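Local coordinates for P35 antigen (Borrelia burgdorferi, PDB 4ALY), which is an outer surface lipoprotein of the Lyme disease spirochaete, critical for infection after a tick bite, at residues I76-S90 / M181-L195. Residues are numbered along the deposited sequence; the frame is centred on the assembly and turned at random.
Sequences IQKILDRSENIIQIS and MEEISAKILNVKDKL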
loop_
_atom_site.group_PDB
_atom_site.type_symbol
_atom_site.label_atom_id
_atom_site.label_comp_id
_atom_site.label_asym_id
_atom_site.label_seq_id
_atom_site.Cartn_x
_atom_site.Cartn_y
_atom_site.Cartn_z
ATOM N N ILE A 76 0.391 2.980 25.017
ATOM C CA ILE A 76 1.113 4.135 24.459
ATOM C C ILE A 76 2.371 3.582 23.803
ATOM O O ILE A 76 2.560 3.709 22.607
ATOM C CB ILE A 76 1.578 5.172 25.528
ATOM C CG1 ILE A 76 0.550 5.400 26.668
ATOM C CG2 ILE A 76 2.013 6.477 24.885
ATOM C CD1 ILE A 76 -0.574 6.380 26.428
ATOM N N GLN A 77 3.230 2.983 24.622
ATOM C CA GLN A 77 4.461 2.341 24.184
ATOM C C GLN A 77 4.297 1.493 22.914
ATOM O O GLN A 77 5.057 1.675 22.010
ATOM C CB GLN A 77 5.079 1.497 25.314
ATOM C CG GLN A 77 6.209 2.173 26.074
ATOM C CD GLN A 77 7.521 2.202 25.293
ATOM O OE1 GLN A 77 8.051 3.274 25.010
ATOM N NE2 GLN A 77 8.050 1.021 24.938
ATOM N N LYS A 78 3.314 0.592 22.853
ATOM C CA LYS A 78 3.132 -0.293 21.694
ATOM C C LYS A 78 2.699 0.478 20.463
ATOM O O LYS A 78 3.188 0.221 19.379
ATOM C CB LYS A 78 2.084 -1.346 21.960
ATOM C CG LYS A 78 2.574 -2.676 22.476
ATOM C CD LYS A 78 1.332 -3.486 22.829
ATOM C CE LYS A 78 1.664 -4.733 23.637
ATOM N NZ LYS A 78 2.387 -5.718 22.777
ATOM N N ILE A 79 1.783 1.420 20.634
ATOM C CA ILE A 79 1.414 2.372 19.591
ATOM C C ILE A 79 2.582 3.238 19.076
ATOM O O ILE A 79 2.718 3.478 17.861
ATOM C CB ILE A 79 0.303 3.282 20.101
ATOM C CG1 ILE A 79 -1.016 2.497 20.182
ATOM C CG2 ILE A 79 0.195 4.579 19.271
ATOM C CD1 ILE A 79 -1.986 3.142 21.161
ATOM N N LEU A 80 3.416 3.719 20.002
ATOM C CA LEU A 80 4.574 4.524 19.633
ATOM C C LEU A 80 5.652 3.699 18.949
ATOM O O LEU A 80 6.320 4.235 18.067
ATOM C CB LEU A 80 5.177 5.257 20.833
ATOM C CG LEU A 80 4.415 6.478 21.347
ATOM C CD1 LEU A 80 5.274 7.252 22.345
ATOM C CD2 LEU A 80 3.923 7.341 20.192
ATOM N N ASP A 81 5.830 2.436 19.368
ATOM C CA ASP A 81 6.732 1.550 18.672
ATOM C C ASP A 81 6.223 1.280 17.219
ATOM O O ASP A 81 6.959 1.559 16.275
ATOM C CB ASP A 81 6.976 0.226 19.427
ATOM C CG ASP A 81 7.619 0.424 20.808
ATOM O OD1 ASP A 81 8.096 1.563 21.137
ATOM O OD2 ASP A 81 7.600 -0.568 21.585
ATOM N N ARG A 82 4.983 0.769 17.065
ATOM C CA ARG A 82 4.340 0.598 15.778
ATOM C C ARG A 82 4.449 1.836 14.841
ATOM O O ARG A 82 4.893 1.680 13.696
ATOM C CB ARG A 82 2.913 0.046 15.914
ATOM C CG ARG A 82 2.881 -1.480 16.077
ATOM C CD ARG A 82 1.495 -2.088 16.388
ATOM N NE ARG A 82 0.847 -2.652 15.183
ATOM C CZ ARG A 82 0.494 -3.932 15.019
ATOM N NH1 ARG A 82 0.698 -4.798 16.004
ATOM N NH2 ARG A 82 -0.078 -4.338 13.882
ATOM N N SER A 83 4.152 3.039 15.339
ATOM C CA SER A 83 4.333 4.320 14.572
ATOM C C SER A 83 5.796 4.682 14.249
ATOM O O SER A 83 6.111 5.238 13.182
ATOM C CB SER A 83 3.735 5.537 15.309
ATOM O OG SER A 83 2.355 5.397 15.525
ATOM N N GLU A 84 6.686 4.396 15.190
ATOM C CA GLU A 84 8.096 4.661 14.996
ATOM C C GLU A 84 8.574 3.713 13.927
ATOM O O GLU A 84 9.147 4.176 12.968
ATOM C CB GLU A 84 8.905 4.462 16.287
ATOM C CG GLU A 84 10.189 5.248 16.310
ATOM C CD GLU A 84 9.948 6.749 16.308
ATOM O OE1 GLU A 84 9.233 7.226 17.223
ATOM O OE2 GLU A 84 10.488 7.446 15.406
ATOM N N ASN A 85 8.316 2.410 14.086
ATOM C CA ASN A 85 8.742 1.389 13.121
ATOM C C ASN A 85 8.335 1.679 11.632
ATOM O O ASN A 85 9.165 1.529 10.708
ATOM C CB ASN A 85 8.338 0.005 13.586
ATOM C CG ASN A 85 8.905 -1.104 12.725
ATOM O OD1 ASN A 85 10.122 -1.179 12.478
ATOM N ND2 ASN A 85 8.030 -2.006 12.275
ATOM N N ILE A 86 7.132 2.226 11.424
ATOM C CA ILE A 86 6.671 2.522 10.099
ATOM C C ILE A 86 7.398 3.692 9.481
ATOM O O ILE A 86 7.767 3.639 8.292
ATOM C CB ILE A 86 5.143 2.660 10.074
ATOM C CG1 ILE A 86 4.552 1.250 10.179
ATOM C CG2 ILE A 86 4.635 3.383 8.828
ATOM C CD1 ILE A 86 3.084 1.269 10.538
ATOM N N ILE A 87 7.626 4.738 10.261
ATOM C CA ILE A 87 8.439 5.855 9.795
ATOM C C ILE A 87 9.920 5.445 9.566
ATOM O O ILE A 87 10.516 5.875 8.580
ATOM C CB ILE A 87 8.226 7.126 10.657
ATOM C CG1 ILE A 87 6.750 7.502 10.655
ATOM C CG2 ILE A 87 9.079 8.336 10.187
ATOM C CD1 ILE A 87 6.246 8.184 9.375
ATOM N N GLN A 88 10.487 4.573 10.390
ATOM C CA GLN A 88 11.924 4.284 10.248
ATOM C C GLN A 88 12.083 3.567 8.928
ATOM O O GLN A 88 12.757 4.044 8.062
ATOM C CB GLN A 88 12.582 3.466 11.395
ATOM C CG GLN A 88 12.076 3.675 12.827
ATOM C CD GLN A 88 12.794 4.778 13.676
ATOM O OE1 GLN A 88 12.803 5.977 13.307
ATOM N NE2 GLN A 88 13.334 4.375 14.854
ATOM N N ILE A 89 11.434 2.431 8.796
ATOM C CA ILE A 89 11.267 1.682 7.545
ATOM C C ILE A 89 11.081 2.598 6.321
ATOM O O ILE A 89 11.818 2.500 5.352
ATOM C CB ILE A 89 10.121 0.664 7.672
ATOM C CG1 ILE A 89 10.485 -0.428 8.691
ATOM C CG2 ILE A 89 9.830 0.021 6.332
ATOM C CD1 ILE A 89 9.344 -1.443 9.028
ATOM N N SER A 90 10.154 3.539 6.378
ATOM C CA SER A 90 9.975 4.406 5.207
ATOM C C SER A 90 11.185 5.252 4.828
ATOM O O SER A 90 11.365 5.526 3.630
ATOM C CB SER A 90 8.736 5.275 5.309
ATOM O OG SER A 90 9.085 6.506 5.865
ATOM N N MET A 181 -0.820 3.730 6.253
ATOM C CA MET A 181 0.011 3.428 7.429
ATOM C C MET A 181 0.944 4.582 7.819
ATOM O O MET A 181 1.220 4.807 9.013
ATOM C CB MET A 181 0.823 2.150 7.234
ATOM C CG MET A 181 -0.020 0.892 7.055
ATOM S SD MET A 181 0.936 -0.486 6.385
ATOM C CE MET A 181 1.730 -1.096 7.861
ATOM N N GLU A 182 1.409 5.334 6.821
ATOM C CA GLU A 182 2.431 6.332 7.083
ATOM C C GLU A 182 1.820 7.694 7.438
ATOM O O GLU A 182 2.441 8.484 8.149
ATOM C CB GLU A 182 3.425 6.444 5.906
ATOM C CG GLU A 182 4.009 5.094 5.569
ATOM C CD GLU A 182 5.142 5.113 4.563
ATOM O OE1 GLU A 182 5.357 6.162 3.910
ATOM O OE2 GLU A 182 5.796 4.040 4.426
ATOM N N GLU A 183 0.627 7.990 6.949
ATOM C CA GLU A 183 -0.018 9.244 7.302
ATOM C C GLU A 183 -0.412 9.145 8.777
ATOM O O GLU A 183 -0.178 10.086 9.588
ATOM C CB GLU A 183 -1.300 9.413 6.524
ATOM C CG GLU A 183 -1.169 9.951 5.124
ATOM C CD GLU A 183 -2.538 10.149 4.507
ATOM O OE1 GLU A 183 -3.387 10.840 5.125
ATOM O OE2 GLU A 183 -2.792 9.602 3.441
ATOM N N ILE A 184 -1.008 8.004 9.107
ATOM C CA ILE A 184 -1.446 7.704 10.459
ATOM C C ILE A 184 -0.249 7.663 11.430
ATOM O O ILE A 184 -0.376 8.188 12.497
ATOM C CB ILE A 184 -2.330 6.428 10.509
ATOM C CG1 ILE A 184 -3.761 6.770 10.120
ATOM C CG2 ILE A 184 -2.260 5.694 11.860
ATOM C CD1 ILE A 184 -4.485 5.582 9.544
ATOM N N SER A 185 0.903 7.092 11.064
ATOM C CA SER A 185 2.032 7.111 11.978
ATOM C C SER A 185 2.584 8.522 12.183
ATOM O O SER A 185 3.029 8.849 13.276
ATOM C CB SER A 185 3.137 6.163 11.540
ATOM O OG SER A 185 2.663 4.852 11.424
ATOM N N ALA A 186 2.555 9.347 11.133
ATOM C CA ALA A 186 3.027 10.728 11.209
ATOM C C ALA A 186 2.055 11.556 12.045
ATOM O O ALA A 186 2.497 12.348 12.884
ATOM C CB ALA A 186 3.221 11.343 9.809
ATOM N N LYS A 187 0.747 11.373 11.816
ATOM C CA LYS A 187 -0.269 11.969 12.685
ATOM C C LYS A 187 -0.017 11.723 14.175
ATOM O O LYS A 187 0.003 12.661 14.953
ATOM C CB LYS A 187 -1.683 11.533 12.282
ATOM C CG LYS A 187 -2.222 12.418 11.174
ATOM C CD LYS A 187 -3.538 11.940 10.599
ATOM C CE LYS A 187 -4.045 13.121 9.768
ATOM N NZ LYS A 187 -5.012 12.786 8.690
ATOM N N ILE A 188 0.183 10.461 14.549
ATOM C CA ILE A 188 0.312 10.048 15.943
ATOM C C ILE A 188 1.586 10.609 16.560
ATOM O O ILE A 188 1.529 11.202 17.642
ATOM C CB ILE A 188 0.319 8.494 16.093
ATOM C CG1 ILE A 188 -1.066 7.915 15.790
ATOM C CG2 ILE A 188 0.894 8.046 17.454
ATOM C CD1 ILE A 188 -1.112 6.411 15.924
ATOM N N LEU A 189 2.728 10.400 15.892
ATOM C CA LEU A 189 4.033 10.917 16.344
ATOM C C LEU A 189 4.092 12.443 16.408
ATOM O O LEU A 189 4.827 13.012 17.216
ATOM C CB LEU A 189 5.152 10.406 15.458
ATOM C CG LEU A 189 5.506 8.927 15.393
ATOM C CD1 LEU A 189 6.510 8.770 14.253
ATOM C CD2 LEU A 189 6.101 8.380 16.695
ATOM N N ASN A 190 3.305 13.117 15.585
ATOM C CA ASN A 190 3.250 14.579 15.666
ATOM C C ASN A 190 2.554 15.095 16.939
ATOM O O ASN A 190 2.475 16.312 17.157
ATOM C CB ASN A 190 2.608 15.197 14.432
ATOM C CG ASN A 190 3.174 16.572 14.128
ATOM O OD1 ASN A 190 2.431 17.546 13.967
ATOM N ND2 ASN A 190 4.510 16.662 14.057
ATOM N N VAL A 191 2.050 14.166 17.761
ATOM C CA VAL A 191 1.440 14.503 19.040
ATOM C C VAL A 191 1.870 13.506 20.073
ATOM O O VAL A 191 1.133 13.227 21.003
ATOM C CB VAL A 191 -0.106 14.666 18.995
ATOM C CG1 VAL A 191 -0.484 15.941 18.242
ATOM C CG2 VAL A 191 -0.828 13.438 18.422
ATOM N N LYS A 192 3.089 12.991 19.925
ATOM C CA LYS A 192 3.569 11.903 20.800
ATOM C C LYS A 192 3.579 12.172 22.324
ATOM O O LYS A 192 3.374 11.227 23.100
ATOM C CB LYS A 192 4.885 11.291 20.313
ATOM C CG LYS A 192 6.169 12.060 20.615
ATOM C CD LYS A 192 7.335 11.063 20.768
ATOM C CE LYS A 192 8.638 11.704 21.195
ATOM N NZ LYS A 192 9.063 12.675 20.139
ATOM N N ASP A 193 3.781 13.423 22.756
ATOM C CA ASP A 193 3.850 13.707 24.205
ATOM C C ASP A 193 2.477 13.662 24.869
ATOM O O ASP A 193 2.379 13.304 26.040
ATOM C CB ASP A 193 4.480 15.071 24.504
ATOM C CG ASP A 193 5.839 15.251 23.879
ATOM O OD1 ASP A 193 6.637 14.281 23.794
ATOM O OD2 ASP A 193 6.104 16.394 23.478
ATOM N N LYS A 194 1.441 14.029 24.109
ATOM C CA LYS A 194 0.084 14.192 24.612
ATOM C C LYS A 194 -0.881 12.980 24.520
ATOM O O LYS A 194 -2.088 13.113 24.797
ATOM C CB LYS A 194 -0.540 15.446 24.003
ATOM C CG LYS A 194 0.023 16.724 24.606
ATOM C CD LYS A 194 0.029 17.850 23.598
ATOM C CE LYS A 194 1.115 17.625 22.549
ATOM N NZ LYS A 194 0.709 18.234 21.245
ATOM N N LEU A 195 -0.348 11.808 24.173
ATOM C CA LEU A 195 -1.142 10.555 24.107
ATOM C C LEU A 195 -1.620 10.052 25.478
ATOM O O LEU A 195 -2.670 9.412 25.557
ATOM C CB LEU A 195 -0.375 9.428 23.397
ATOM C CG LEU A 195 -0.772 9.094 21.949
ATOM C CD1 LEU A 195 -0.639 10.298 21.036
ATOM C CD2 LEU A 195 0.059 7.936 21.406
HETATM O O HOH W 1 6.886 2.124 6.011
#
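Ser83 and Ser185 meet where helices 70-95 and 163-189 come closest, and the same first torsion, OG opposite the carbonyl carbon (chi1 -60° and -58°), folds each hydroxyl back onto its own helix. Ser83 OG binds Ile79 O and Ser185 OG binds Met181 O (2.8 Å). Apolar atoms of the other helix pack against each hydroxyl, Ile188 on Ser83 OG and Ile86 on Ser185 OG, and Ser83 CB faces Ser185 CB at 3.9 Å. The general principle that small residues let helices approach is met here, with Ser83 CA 4.5 Å from Ser185 CA. The axes of 76-90 and 181-189 approach to 8.7 Å and cross at -124°. Beside the serines two knobs interlock. Ile87 enters the hole formed by Glu182, Ser185, Ala186 and Leu189, while Leu189 fills that of Leu80, Ser83, Glu84 and Ile87; their side chains run alongside one another, pointing opposite ways, Ile87 CG1 lying 3.8 Å from Leu189 CD1. Towards one end, Leu80 CD2 rests on Leu195 CD2, and Ile79 carries the packing on to Leu206 and Tyr207 of helix 200-233. At the other, Glu182, extended beyond CG, lays its CG against Ile86 CG2 (3.7 Å). Its carboxylate forms a salt bridge with Arg133, and a water donates to both Glu182 OE2 and Ile86 O. The joint is therefore chiefly apolar: serine hydroxyls are satisfied within their own helices, and this water supplies a polar link between the two.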